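Local structure of neuroglobin (Symsagittifera roscoffensis, 4B4Y) at residues 7-11 with 12-16; 77-80 with 81-85. The protein is a neuroglobin that carries haem and probably binds oxygen reversibly at the haem iron. All blocks are in the same frame, centred on the assembly; numbering follows the deposited sequence.

Interaction 1. Residues 7-11 with 12-16; sequences MQVSE and EQQSL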
ATOM      1  N   MET A   7     -27.734   2.289  13.071  1.00 74.12           N
ATOM      2  CA  MET A   7     -26.410   2.865  12.680  1.00 70.42           C
ATOM      3  C   MET A   7     -26.399   4.429  12.685  1.00 67.74           C
ATOM      4  O   MET A   7     -25.788   5.085  11.791  1.00 66.33           O
ATOM      5  CB  MET A   7     -26.175   2.421  11.215  1.00 71.74           C
ATOM      6  CG  MET A   7     -25.036   3.108  10.389  1.00 72.94           C
ATOM      7  SD  MET A   7     -23.532   2.072  10.003  1.00 73.11           S
ATOM      8  CE  MET A   7     -23.445   0.958  11.461  1.00 74.68           C
ATOM      9  N   GLN A   8     -27.112   5.020  13.642  1.00 62.88           N
ATOM     10  CA  GLN A   8     -27.314   6.459  13.688  1.00 60.24           C
ATOM     11  C   GLN A   8     -26.985   6.891  15.089  1.00 56.62           C
ATOM     12  O   GLN A   8     -27.338   6.210  16.044  1.00 55.52           O
ATOM     13  CB  GLN A   8     -28.791   6.813  13.417  1.00 60.97           C
ATOM     14  CG  GLN A   8     -29.253   6.612  11.947  1.00 65.90           C
ATOM     15  CD  GLN A   8     -29.078   7.886  11.079  1.00 69.79           C
ATOM     16  OE1 GLN A   8     -29.698   8.930  11.361  1.00 68.44           O
ATOM     17  NE2 GLN A   8     -28.234   7.799  10.023  1.00 69.15           N
ATOM     18  N   VAL A   9     -26.341   8.028  15.239  1.00 52.48           N
ATOM     19  CA  VAL A   9     -26.101   8.498  16.581  1.00 49.21           C
ATOM     20  C   VAL A   9     -27.120   9.575  16.937  1.00 49.39           C
ATOM     21  O   VAL A   9     -27.547  10.320  16.082  1.00 49.66           O
ATOM     22  CB  VAL A   9     -24.672   9.072  16.761  1.00 48.07           C
ATOM     23  CG1 VAL A   9     -23.648   8.013  16.420  1.00 44.93           C
ATOM     24  CG2 VAL A   9     -24.467  10.402  15.958  1.00 41.38           C
ATOM     25  N   SER A  10     -27.446   9.691  18.209  1.00 48.37           N
ATOM     26  CA  SER A  10     -28.268  10.777  18.659  1.00 47.93           C
ATOM     27  C   SER A  10     -27.522  12.118  18.424  1.00 48.38           C
ATOM     28  O   SER A  10     -26.270  12.149  18.267  1.00 48.94           O
ATOM     29  CB  SER A  10     -28.614  10.592  20.143  1.00 46.64           C
ATOM     30  OG  SER A  10     -27.542  11.096  20.958  1.00 48.16           O
ATOM     31  N   GLU A  11     -28.283  13.215  18.456  1.00 45.60           N
ATOM     32  CA  GLU A  11     -27.751  14.535  18.293  1.00 44.13           C
ATOM     33  C   GLU A  11     -26.859  14.814  19.447  1.00 41.88           C
ATOM     34  O   GLU A  11     -25.812  15.440  19.296  1.00 41.60           O
ATOM     35  CB  GLU A  11     -28.957  15.544  18.229  1.00 45.52           C
ATOM     36  CG  GLU A  11     -28.719  17.005  18.578  0.50 44.31           C
ATOM     37  CD  GLU A  11     -30.011  17.879  18.435  0.50 47.28           C
ATOM     38  OE1 GLU A  11     -30.967  17.486  17.683  0.50 43.68           O
ATOM     39  OE2 GLU A  11     -30.045  18.961  19.082  0.50 44.57           O
ATOM     40  N   GLU A  12     -27.269  14.361  20.624  1.00 40.27           N
ATOM     41  CA  GLU A  12     -26.414  14.523  21.821  1.00 40.24           C
ATOM     42  C   GLU A  12     -25.045  13.761  21.704  1.00 38.00           C
ATOM     43  O   GLU A  12     -24.012  14.309  22.048  1.00 39.82           O
ATOM     44  CB  GLU A  12     -27.163  14.090  23.079  1.00 41.16           C
ATOM     45  CG  GLU A  12     -26.361  14.355  24.410  1.00 45.99           C
ATOM     46  CD  GLU A  12     -25.954  15.832  24.615  1.00 53.99           C
ATOM     47  OE1 GLU A  12     -26.536  16.727  23.931  1.00 56.17           O
ATOM     48  OE2 GLU A  12     -25.045  16.111  25.475  1.00 57.30           O
ATOM     49  N   GLN A  13     -25.041  12.588  21.089  1.00 36.34           N
ATOM     50  CA  GLN A  13     -23.778  11.817  20.839  1.00 36.47           C
ATOM     51  C   GLN A  13     -22.896  12.565  19.837  1.00 35.78           C
ATOM     52  O   GLN A  13     -21.716  12.820  20.114  1.00 37.63           O
ATOM     53  CB  GLN A  13     -24.096  10.381  20.369  1.00 35.12           C
ATOM     54  CG  GLN A  13     -24.641   9.584  21.508  1.00 34.24           C
ATOM     55  CD  GLN A  13     -25.037   8.192  21.123  1.00 38.88           C
ATOM     56  OE1 GLN A  13     -25.537   7.959  20.037  1.00 41.97           O
ATOM     57  NE2 GLN A  13     -24.861   7.251  22.050  1.00 40.17           N
ATOM     58  N   GLN A  14     -23.483  13.023  18.724  1.00 36.32           N
ATOM     59  CA  GLN A  14     -22.760  13.908  17.745  1.00 34.29           C
ATOM     60  C   GLN A  14     -22.129  15.046  18.434  1.00 34.27           C
ATOM     61  O   GLN A  14     -20.904  15.340  18.271  1.00 35.75           O
ATOM     62  CB  GLN A  14     -23.675  14.333  16.609  1.00 34.81           C
ATOM     63  CG  GLN A  14     -22.974  15.156  15.543  1.00 34.42           C
ATOM     64  CD  GLN A  14     -21.794  14.372  14.871  1.00 36.47           C
ATOM     65  OE1 GLN A  14     -20.620  14.600  15.207  1.00 35.43           O
ATOM     66  NE2 GLN A  14     -22.110  13.501  13.932  1.00 27.80           N
ATOM     67  N   SER A  15     -22.896  15.666  19.303  1.00 34.17           N
ATOM     68  CA  SER A  15     -22.376  16.860  19.942  1.00 35.60           C
ATOM     69  C   SER A  15     -21.227  16.504  20.910  1.00 36.32           C
ATOM     70  O   SER A  15     -20.212  17.222  20.995  1.00 37.90           O
ATOM     71  CB  SER A  15     -23.549  17.580  20.734  1.00 35.91           C
ATOM     72  OG  SER A  15     -22.936  18.575  21.594  1.00 39.20           O
ATOM     73  N   LEU A  16     -21.404  15.456  21.726  1.00 36.29           N
ATOM     74  CA  LEU A  16     -20.273  14.997  22.661  1.00 37.08           C
ATOM     75  C   LEU A  16     -18.989  14.687  21.867  1.00 35.80           C
ATOM     76  O   LEU A  16     -17.903  15.085  22.262  1.00 36.65           O
ATOM     77  CB  LEU A  16     -20.662  13.749  23.482  1.00 34.58           C
ATOM     78  CG  LEU A  16     -21.775  13.997  24.486  1.00 36.57           C
ATOM     79  CD1 LEU A  16     -22.396  12.639  25.029  1.00 36.64           C
ATOM     80  CD2 LEU A  16     -21.248  14.975  25.610  1.00 32.98           C
TER
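Gln13 folds back over the start of its own helix to meet Ser10, and its side chain can be followed atom by atom. Gln13 CB sits by the carbonyl O of Ser10, 3.5 Å away, and also meets CB of Val9. Next comes Gln13 CG, which passes Ser10 OG at 3.3 Å. The chain then runs on extended (chi2 177°) and carries CD past that hydroxyl. At the tip, Gln13 OE1 accepts from Ser10 N at 3.2 Å. This donor is tilted 24° from the plane of the amide carbonyl. Gln13 OE1 also lies 3.5 Å from Val9 CA. The return bond is given by Gln13 N, and Ser10 OG accepts it at 2.9 Å, standing between its own backbone N and carbonyl carbon (chi1 84°). The backbone takes over from there, with Gln14 N giving a nearly straight bond to Ser10 O at 3.0 Å. Val9 CG2 rests on the first turn, 4.1 Å from Gln14 CB. Beyond these residues, Val9 also packs on Ile147 of helix 135-153. The two reciprocal bonds between Ser10 and Gln13 are those of a capping box, with Ser10 as the N-cap of helix 11-24.

Interaction 2. Residues 77-80 with 81-85; sequences KVIS and DCLVD. With HEM (protoporphyrin IX containing Fe), chain B.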
ATOM      1  N   LYS A  77      -7.691  11.087   8.176  1.00 31.57           N
ATOM      2  CA  LYS A  77      -8.645  11.854   7.364  1.00 32.18           C
ATOM      3  C   LYS A  77      -9.995  11.231   7.224  1.00 31.14           C
ATOM      4  O   LYS A  77     -11.033  11.905   7.411  1.00 33.59           O
ATOM      5  CB  LYS A  77      -7.976  12.041   5.947  1.00 34.89           C
ATOM      6  CG  LYS A  77      -8.782  12.840   4.947  1.00 38.41           C
ATOM      7  CD  LYS A  77      -9.005  14.277   5.420  1.00 53.03           C
ATOM      8  CE  LYS A  77      -9.638  15.138   4.256  1.00 60.82           C
ATOM      9  NZ  LYS A  77     -10.928  15.801   4.654  1.00 62.37           N
ATOM     10  N   VAL A  78     -10.042   9.946   6.866  1.00 29.74           N
ATOM     11  CA  VAL A  78     -11.298   9.175   6.914  1.00 29.67           C
ATOM     12  C   VAL A  78     -11.956   9.233   8.273  1.00 30.21           C
ATOM     13  O   VAL A  78     -13.154   9.486   8.417  1.00 32.30           O
ATOM     14  CB  VAL A  78     -11.070   7.655   6.508  1.00 30.15           C
ATOM     15  CG1 VAL A  78     -12.316   6.882   6.780  1.00 27.15           C
ATOM     16  CG2 VAL A  78     -10.743   7.591   5.008  1.00 28.80           C
ATOM     17  N   ILE A  79     -11.188   9.029   9.334  1.00 30.50           N
ATOM     18  CA  ILE A  79     -11.847   9.084  10.654  1.00 29.02           C
ATOM     19  C   ILE A  79     -12.422  10.545  10.898  1.00 29.13           C
ATOM     20  O   ILE A  79     -13.499  10.714  11.384  1.00 30.10           O
ATOM     21  CB  ILE A  79     -10.823   8.713  11.743  1.00 26.78           C
ATOM     22  CG1 ILE A  79     -10.491   7.175  11.709  1.00 27.61           C
ATOM     23  CG2 ILE A  79     -11.243   9.225  13.052  1.00 26.83           C
ATOM     24  CD1 ILE A  79      -9.186   6.826  12.513  1.00 26.16           C
ATOM     25  N   SER A  80     -11.608  11.546  10.696  1.00 28.30           N
ATOM     26  CA  SER A  80     -12.031  12.973  10.873  1.00 32.20           C
ATOM     27  C   SER A  80     -13.266  13.360  10.094  1.00 31.16           C
ATOM     28  O   SER A  80     -14.251  13.844  10.656  1.00 31.35           O
ATOM     29  CB  SER A  80     -10.920  13.928  10.428  1.00 31.72           C
ATOM     30  OG  SER A  80     -11.435  15.094  10.982  1.00 41.96           O
ATOM     31  N   ASP A  81     -13.287  12.942   8.827  1.00 32.15           N
ATOM     32  CA  ASP A  81     -14.411  13.233   8.005  1.00 32.45           C
ATOM     33  C   ASP A  81     -15.634  12.505   8.477  1.00 33.73           C
ATOM     34  O   ASP A  81     -16.795  12.947   8.190  1.00 33.38           O
ATOM     35  CB  ASP A  81     -14.137  12.740   6.584  1.00 33.21           C
ATOM     36  CG  ASP A  81     -13.289  13.699   5.773  1.00 33.38           C
ATOM     37  OD1 ASP A  81     -12.916  14.812   6.238  1.00 35.09           O
ATOM     38  OD2 ASP A  81     -12.926  13.240   4.685  1.00 35.62           O
ATOM     39  N   CYS A  82     -15.459  11.314   9.056  1.00 33.14           N
ATOM     40  CA  CYS A  82     -16.691  10.611   9.457  1.00 33.22           C
ATOM     41  C   CYS A  82     -17.192  11.233  10.773  1.00 33.00           C
ATOM     42  O   CYS A  82     -18.426  11.399  10.944  1.00 33.79           O
ATOM     43  CB  CYS A  82     -16.523   9.109   9.688  1.00 33.32           C
ATOM     44  SG  CYS A  82     -16.173   8.146   8.296  1.00 35.24           S
ATOM     45  N   LEU A  83     -16.264  11.548  11.683  1.00 31.88           N
ATOM     46  CA  LEU A  83     -16.613  11.924  13.079  1.00 32.77           C
ATOM     47  C   LEU A  83     -17.432  13.234  13.086  1.00 35.63           C
ATOM     48  O   LEU A  83     -18.344  13.457  13.910  1.00 34.89           O
ATOM     49  CB  LEU A  83     -15.339  12.146  13.902  1.00 30.87           C
ATOM     50  CG  LEU A  83     -14.435  10.918  14.361  1.00 31.51           C
ATOM     51  CD1 LEU A  83     -13.239  11.474  15.261  1.00 27.66           C
ATOM     52  CD2 LEU A  83     -15.320  10.019  15.141  1.00 27.15           C
ATOM     53  N   VAL A  84     -17.131  14.059  12.100  1.00 36.45           N
ATOM     54  CA  VAL A  84     -17.596  15.399  12.086  1.00 37.94           C
ATOM     55  C   VAL A  84     -19.028  15.393  11.513  1.00 39.87           C
ATOM     56  O   VAL A  84     -19.813  16.256  11.757  1.00 41.73           O
ATOM     57  CB  VAL A  84     -16.432  16.195  11.424  1.00 39.04           C
ATOM     58  CG1 VAL A  84     -16.671  16.674  10.010  1.00 33.37           C
ATOM     59  CG2 VAL A  84     -15.751  17.026  12.417  1.00 33.09           C
ATOM     60  N   ASP A  85     -19.445  14.323  10.870  1.00 40.49           N
ATOM     61  CA  ASP A  85     -20.845  14.249  10.438  1.00 39.19           C
ATOM     62  C   ASP A  85     -21.261  12.772  10.380  1.00 38.61           C
ATOM     63  O   ASP A  85     -21.386  12.175   9.297  1.00 37.01           O
ATOM     64  CB  ASP A  85     -21.024  14.942   9.066  1.00 40.47           C
ATOM     65  CG  ASP A  85     -22.487  14.829   8.491  1.00 43.24           C
ATOM     66  OD1 ASP A  85     -23.478  14.432   9.195  1.00 42.60           O
ATOM     67  OD2 ASP A  85     -22.619  15.088   7.274  1.00 46.95           O
TER
HETATM   68  CHA HEM B1155      -5.542   0.787   4.244  1.00 25.51           C
HETATM   69  CHB HEM B1155      -8.480   3.334   7.073  1.00 29.69           C
HETATM   70  CHC HEM B1155      -8.909  -0.579   9.981  1.00 28.89           C
HETATM   71  CHD HEM B1155      -5.172  -2.615   7.757  1.00 27.79           C
HETATM   72  C1A HEM B1155      -6.309   1.814   4.739  1.00 29.66           C
HETATM   73  C2A HEM B1155      -6.610   3.043   4.081  1.00 32.45           C
HETATM   74  C3A HEM B1155      -7.401   3.744   4.855  1.00 29.74           C
HETATM   75  C4A HEM B1155      -7.687   2.962   5.997  1.00 28.57           C
HETATM   76  CMA HEM B1155      -8.028   5.155   4.585  1.00 26.43           C
HETATM   77  CAA HEM B1155      -6.049   3.430   2.671  1.00 33.92           C
HETATM   78  CBA HEM B1155      -4.829   4.300   2.879  1.00 38.06           C
HETATM   79  CGA HEM B1155      -4.049   4.508   1.598  1.00 48.41           C
HETATM   80  O1A HEM B1155      -4.587   4.747   0.523  1.00 45.29           O
HETATM   81  O2A HEM B1155      -2.804   4.419   1.645  1.00 60.68           O
HETATM   82  C1B HEM B1155      -8.910   2.486   8.116  1.00 30.11           C
HETATM   83  C2B HEM B1155      -9.932   2.774   9.111  1.00 31.18           C
HETATM   84  C3B HEM B1155     -10.079   1.709   9.880  1.00 32.13           C
HETATM   85  C4B HEM B1155      -9.116   0.714   9.443  1.00 31.97           C
HETATM   86  CMB HEM B1155     -10.712   4.117   9.151  1.00 26.60           C
HETATM   87  CAB HEM B1155     -11.013   1.561  11.099  1.00 31.51           C
HETATM   88  CBB HEM B1155     -12.335   1.484  10.915  1.00 30.77           C
HETATM   89  C1C HEM B1155      -7.866  -1.428   9.680  1.00 29.04           C
HETATM   90  C2C HEM B1155      -7.361  -2.544  10.503  1.00 30.54           C
HETATM   91  C3C HEM B1155      -6.282  -3.039   9.929  1.00 27.95           C
HETATM   92  C4C HEM B1155      -6.098  -2.299   8.715  1.00 30.45           C
HETATM   93  CMC HEM B1155      -7.938  -2.998  11.869  1.00 22.81           C
HETATM   94  CAC HEM B1155      -5.426  -4.264  10.433  1.00 27.14           C
HETATM   95  CBC HEM B1155      -4.112  -4.243  10.187  1.00 26.31           C
HETATM   96  C1D HEM B1155      -5.046  -2.033   6.509  1.00 35.05           C
HETATM   97  C2D HEM B1155      -4.291  -2.550   5.355  1.00 35.75           C
HETATM   98  C3D HEM B1155      -4.455  -1.473   4.357  1.00 38.03           C
HETATM   99  C4D HEM B1155      -5.215  -0.384   4.926  1.00 30.58           C
HETATM  100  CMD HEM B1155      -3.444  -3.815   5.187  1.00 37.38           C
HETATM  101  CAD HEM B1155      -3.787  -1.364   2.987  1.00 32.85           C
HETATM  102  CBD HEM B1155      -3.048  -0.713   4.212  1.00 40.55           C
HETATM  103  CGD HEM B1155      -1.902  -0.187   3.582  1.00 48.07           C
HETATM  104  O1D HEM B1155      -1.000   0.168   4.369  1.00 44.85           O
HETATM  105  O2D HEM B1155      -2.018  -0.246   2.311  1.00 52.62           O
HETATM  106  NA  HEM B1155      -6.995   1.801   5.889  1.00 29.35           N
HETATM  107  NB  HEM B1155      -8.469   1.242   8.355  1.00 31.22           N
HETATM  108  NC  HEM B1155      -7.058  -1.304   8.619  1.00 28.10           N
HETATM  109  ND  HEM B1155      -5.617  -0.816   6.149  1.00 32.39           N
HETATM  110 FE   HEM B1155      -7.027   0.216   7.193  1.00 25.56          FE
HETATM  111  O   HOH W   1     -12.085  16.111   8.181  1.00 46.73           O
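Lys77 sends CG away from its backbone N (chi1 -179°) and bends at chi2 and again at chi4, which turns NZ back toward Asp81. With CG of Asp81 beside its own backbone N and anti to the carbonyl carbon (chi1 -81°), the carboxylate lies back toward Lys77, four residues earlier. The salt bridge joins Lys77 NZ to Asp81 OD1 at 2.7 Å, on the syn lone pair of that oxygen. NZ also lies 3.2 Å from OD2 of Asp81, so it approaches the side of the carboxylate that both oxygens share. A water donates to Asp81 OD1 and also bonds Ser80 OG at 3.0 Å, linking the two neighbouring side chains. Without the carboxylate, as with an alanine at Asp81, the Lys77 ammonium would probably lose its mate and its chain turn more freely, and the water would keep one partner fewer.

Residues 77-83 lie in the last turns of helix 66-83, the E helix of the globin fold, which runs beside the haem. Its backbone bonds include Asp81 N to Lys77 O and Leu83 N to Ile79 O, both 2.9 Å. The haem side is apolar. Val78 CG2 is 3.7 Å from the haem methyl CMA, and Ile79 CG1 touches the methyl CMB. The other branch of Ile79 turns to Leu83. Ile79 and Leu83 run alongside each other in the same direction, with CG2 of Ile79 3.7 Å from CD1 of Leu83. Leu83 is also packed against Trp141, Ala144 and Ile148 of helix 135-153, and against Val21 of helix 11-24. Val84 N bonds Ser80 O at 3.2 Å.

In the fold
Interaction 1 lies on the surface, about 18 Å between its centre and that of the chain. Interaction 2 is partly buried, and its centre is about 9 Å from the same point. Their own centres are about 14 Å apart. One sits at the start of helix 11-24, the other at the end of helix 66-83. Polar side chains bonding to backbone groups carry the first. The second adds a charged pair on its exposed side to apolar packing on the haem and the core. Both pack on helix 135-153, Val9 among the residues of interaction 1 and Leu83 among those of interaction 2. They also touch directly, where the Gln14 side chain packs on the backbone of 83-85.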